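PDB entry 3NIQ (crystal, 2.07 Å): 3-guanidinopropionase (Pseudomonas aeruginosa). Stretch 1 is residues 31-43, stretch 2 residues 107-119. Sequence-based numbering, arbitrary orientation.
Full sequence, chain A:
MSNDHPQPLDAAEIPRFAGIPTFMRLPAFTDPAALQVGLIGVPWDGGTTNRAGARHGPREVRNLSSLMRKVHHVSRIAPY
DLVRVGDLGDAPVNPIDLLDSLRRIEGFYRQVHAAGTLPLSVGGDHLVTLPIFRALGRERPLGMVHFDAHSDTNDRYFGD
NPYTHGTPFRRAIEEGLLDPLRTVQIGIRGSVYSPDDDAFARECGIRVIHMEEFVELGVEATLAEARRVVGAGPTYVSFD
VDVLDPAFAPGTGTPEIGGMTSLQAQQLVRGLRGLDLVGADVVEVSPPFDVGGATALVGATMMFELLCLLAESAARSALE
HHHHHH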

# COMPACT_ATOMS: atom_id res chain seq x y z
N ASP A 31 3.81 -36.64 11.56
CA ASP A 31 4.12 -37.94 11.02
C ASP A 31 3.48 -38.10 9.66
O ASP A 31 2.26 -38.18 9.56
N PRO A 32 4.31 -38.18 8.60
CA PRO A 32 3.81 -38.34 7.23
C PRO A 32 2.89 -39.54 7.08
O PRO A 32 1.92 -39.48 6.31
N ALA A 33 3.19 -40.62 7.81
CA ALA A 33 2.41 -41.88 7.73
C ALA A 33 0.95 -41.71 8.16
O ALA A 33 0.09 -42.52 7.80
N ALA A 34 0.67 -40.65 8.92
CA ALA A 34 -0.70 -40.37 9.33
C ALA A 34 -1.57 -39.87 8.16
O ALA A 34 -2.79 -39.80 8.28
N LEU A 35 -0.95 -39.54 7.02
CA LEU A 35 -1.64 -38.87 5.90
C LEU A 35 -1.46 -39.54 4.54
O LEU A 35 -0.45 -40.20 4.31
N GLN A 36 -2.41 -39.33 3.64
CA GLN A 36 -2.29 -39.80 2.26
C GLN A 36 -1.83 -38.68 1.33
O GLN A 36 -1.14 -38.93 0.33
N VAL A 37 -2.21 -37.45 1.68
CA VAL A 37 -1.71 -36.25 0.99
C VAL A 37 -1.22 -35.29 2.07
O VAL A 37 -2.00 -34.88 2.95
N GLY A 38 0.05 -34.92 2.01
CA GLY A 38 0.65 -33.97 2.97
C GLY A 38 0.80 -32.58 2.39
O GLY A 38 1.34 -32.43 1.29
N LEU A 39 0.30 -31.59 3.11
CA LEU A 39 0.40 -30.19 2.70
C LEU A 39 1.60 -29.60 3.40
O LEU A 39 1.67 -29.55 4.62
N ILE A 40 2.58 -29.20 2.60
CA ILE A 40 3.89 -28.86 3.14
C ILE A 40 4.35 -27.50 2.67
O ILE A 40 4.25 -27.17 1.48
N GLY A 41 4.89 -26.71 3.59
CA GLY A 41 5.51 -25.46 3.22
C GLY A 41 7.01 -25.62 3.03
O GLY A 41 7.66 -26.34 3.77
N VAL A 42 7.57 -24.94 2.02
CA VAL A 42 9.03 -24.90 1.89
C VAL A 42 9.50 -23.45 1.82
O VAL A 42 9.68 -22.88 0.73
N PRO A 43 9.71 -22.85 3.00
CA PRO A 43 9.94 -21.41 3.10
C PRO A 43 11.39 -21.09 2.81
O PRO A 43 12.17 -20.84 3.72
N GLY A 107 15.99 -34.54 2.58
CA GLY A 107 15.88 -35.51 3.69
C GLY A 107 14.45 -35.58 4.21
O GLY A 107 13.91 -36.67 4.43
N PHE A 108 13.81 -34.42 4.35
CA PHE A 108 12.41 -34.36 4.72
C PHE A 108 11.52 -35.08 3.70
O PHE A 108 10.67 -35.91 4.06
N TYR A 109 11.70 -34.75 2.42
CA TYR A 109 10.85 -35.34 1.40
C TYR A 109 11.08 -36.84 1.21
O TYR A 109 10.17 -37.54 0.81
N ARG A 110 12.30 -37.31 1.47
CA ARG A 110 12.55 -38.78 1.47
C ARG A 110 11.67 -39.49 2.51
O ARG A 110 11.19 -40.60 2.27
N GLN A 111 11.47 -38.85 3.66
CA GLN A 111 10.63 -39.40 4.72
C GLN A 111 9.18 -39.39 4.30
O GLN A 111 8.45 -40.37 4.52
N VAL A 112 8.74 -38.27 3.75
CA VAL A 112 7.38 -38.14 3.26
C VAL A 112 7.15 -39.26 2.22
O VAL A 112 6.18 -40.00 2.30
N HIS A 113 8.07 -39.39 1.26
CA HIS A 113 7.95 -40.36 0.19
C HIS A 113 7.96 -41.81 0.75
O HIS A 113 7.16 -42.66 0.35
N ALA A 114 8.86 -42.07 1.68
CA ALA A 114 8.95 -43.42 2.27
C ALA A 114 7.64 -43.83 2.95
O ALA A 114 7.32 -45.00 3.00
N ALA A 115 6.85 -42.87 3.42
CA ALA A 115 5.59 -43.20 4.05
C ALA A 115 4.47 -43.37 3.02
O ALA A 115 3.34 -43.67 3.37
N GLY A 116 4.80 -43.20 1.74
CA GLY A 116 3.81 -43.35 0.69
C GLY A 116 2.85 -42.16 0.63
O GLY A 116 1.78 -42.24 0.06
N THR A 117 3.25 -41.03 1.23
CA THR A 117 2.41 -39.83 1.24
C THR A 117 2.69 -38.96 -0.01
O THR A 117 3.85 -38.76 -0.37
N LEU A 118 1.64 -38.49 -0.67
CA LEU A 118 1.81 -37.58 -1.80
C LEU A 118 1.95 -36.14 -1.30
O LEU A 118 1.11 -35.69 -0.55
N PRO A 119 3.02 -35.45 -1.71
CA PRO A 119 3.25 -34.09 -1.24
C PRO A 119 2.58 -33.01 -2.10
O PRO A 119 2.67 -33.02 -3.33

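What fills the apolar centre between the strand through Ile40 and helix 107-114? Ile40 does, pointing toward the helix with chi1 m and chi2 at 147°, between wells. Its CG2 lies 3.6 Å from Phe108 CE2, while its CD1 lies 3.8 Å from Tyr109 CE1, 4.2 Å from Val112 CG2 and 3.8 Å from Pro119 CB. One branched side chain thus touches both the helix and the strand that follows it. Phe108 (chi1 t) points toward the strand; the CA-to-CB bond of Val112 (t) points sideways to the first stretch.

How does Tyr109 reach the contact when its CA-to-CB bond points sideways? With chi1 m, its ring extends until OH is 3.3 Å from Ile40 CG2 and 3.2 Å from Val42 CG2. Val42 (t) points toward the helix and meets the ring at its edge. The hydroxyl finds its hydrogen bond just outside the two stretches.

What closes the packing at the other end? Pro32 points toward the end of the helix, its CB 3.8 Å from Ala115 CB and 4.5 Å from Val112 CG2. Ala33 CB adds a looser contact, 4.1 Å from Ala115 CB.

Where does the contact turn polar? At Thr117, whose m rotamer places OG1 2.7 Å from Pro32 O and 3.0 Å from Leu35 O, two acceptors within reach of a single proton. Its methyl CG2 lies 3.4 Å from Gly38 N, next to the parallel strand pairing: Leu118 N donates to Gln36 O (3.0 Å), and Gly38 N to Leu118 O (2.9 Å). On the sheet face shared by Val37 (t) and Leu118 (m, t), Val37 CG2 lies 4.4 Å from Leu118 CB. Beyond, water 1 donates to Gln36 O (2.7 Å) and Gly116 O (2.9 Å), bridging two carbonyls that cannot bond each other; the CA-to-CB bond of Gln36 points away.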

# COMPACT_ATOMS: atom_id res chain seq x y z
CB ASP A 31 3.62 -39.04 11.97
CG ASP A 31 3.90 -40.44 11.44
OD1 ASP A 31 4.56 -40.55 10.38
OD2 ASP A 31 3.46 -41.41 12.08
CB PRO A 32 5.08 -38.54 6.38
CG PRO A 32 6.23 -38.22 7.25
CD PRO A 32 5.78 -38.32 8.67
CB ALA A 33 3.09 -43.00 8.57
CB ALA A 34 -0.71 -39.36 10.48
CB LEU A 35 -1.15 -37.41 5.78
CG LEU A 35 -1.30 -36.55 7.03
CD1 LEU A 35 -0.55 -35.23 6.87
CD2 LEU A 35 -2.77 -36.35 7.31
CB GLN A 36 -3.61 -40.40 1.76
CG GLN A 36 -4.00 -41.70 2.47
CD GLN A 36 -5.41 -42.10 2.12
OE1 GLN A 36 -6.35 -41.62 2.72
NE2 GLN A 36 -5.56 -42.91 1.09
CB VAL A 37 -2.80 -35.60 0.10
CG1 VAL A 37 -2.32 -34.26 -0.51
CG2 VAL A 37 -3.26 -36.55 -1.00
CB LEU A 39 -0.87 -29.39 3.03
CG LEU A 39 -2.21 -30.03 2.67
CD1 LEU A 39 -3.38 -29.05 2.93
CD2 LEU A 39 -2.26 -30.56 1.23
CB ILE A 40 4.96 -29.91 2.70
CG1 ILE A 40 4.55 -31.32 3.14
CG2 ILE A 40 6.33 -29.54 3.31
CD1 ILE A 40 5.03 -32.45 2.12
CB VAL A 42 9.52 -25.67 0.70
CG1 VAL A 42 11.03 -25.80 0.80
CG2 VAL A 42 8.83 -27.05 0.64
CB PRO A 43 9.56 -21.11 4.56
CG PRO A 43 9.88 -22.40 5.30
CD PRO A 43 9.56 -23.50 4.32
CB PHE A 108 12.00 -32.89 4.86
CG PHE A 108 10.60 -32.69 5.36
CD1 PHE A 108 10.30 -32.81 6.72
CD2 PHE A 108 9.58 -32.36 4.48
CE1 PHE A 108 8.98 -32.61 7.19
CE2 PHE A 108 8.26 -32.17 4.92
CZ PHE A 108 7.96 -32.30 6.29
CB TYR A 109 10.96 -34.58 0.06
CG TYR A 109 10.08 -33.34 0.09
CD1 TYR A 109 8.78 -33.37 -0.43
CD2 TYR A 109 10.52 -32.16 0.68
CE1 TYR A 109 7.94 -32.25 -0.37
CE2 TYR A 109 9.68 -31.01 0.74
CZ TYR A 109 8.41 -31.07 0.20
OH TYR A 109 7.57 -29.98 0.26
CB ARG A 110 14.02 -39.08 1.77
CG ARG A 110 14.97 -38.74 0.61
CD ARG A 110 16.23 -39.57 0.68
NE ARG A 110 17.21 -39.22 -0.36
CZ ARG A 110 18.33 -39.92 -0.58
NH1 ARG A 110 18.58 -41.01 0.16
NH2 ARG A 110 19.18 -39.55 -1.52
CB GLN A 111 10.76 -38.56 5.99
CG GLN A 111 12.01 -38.82 6.81
CD GLN A 111 12.22 -37.75 7.88
OE1 GLN A 111 11.77 -36.61 7.73
NE2 GLN A 111 12.92 -38.11 8.94
CB VAL A 112 7.13 -36.73 2.64
CG1 VAL A 112 5.79 -36.68 1.92
CG2 VAL A 112 7.23 -35.66 3.71
CB HIS A 113 9.08 -40.18 -0.82
CG HIS A 113 8.97 -41.07 -2.01
ND1 HIS A 113 7.89 -41.03 -2.87
CD2 HIS A 113 9.80 -42.02 -2.50
CE1 HIS A 113 8.06 -41.92 -3.84
NE2 HIS A 113 9.20 -42.54 -3.63
CB ALA A 114 10.13 -43.52 3.23
CB ALA A 115 5.22 -42.16 5.11
CB THR A 117 2.65 -39.04 2.55
OG1 THR A 117 2.44 -39.92 3.67
CG2 THR A 117 1.71 -37.84 2.70
CB LEU A 118 0.63 -37.66 -2.78
CG LEU A 118 0.23 -39.03 -3.34
CD1 LEU A 118 -0.82 -38.86 -4.42
CD2 LEU A 118 1.45 -39.77 -3.88
CB PRO A 119 4.78 -33.94 -1.32
CG PRO A 119 5.13 -34.79 -2.55
CD PRO A 119 4.15 -35.95 -2.53
O HOH W 1 -0.94 -41.55 -0.47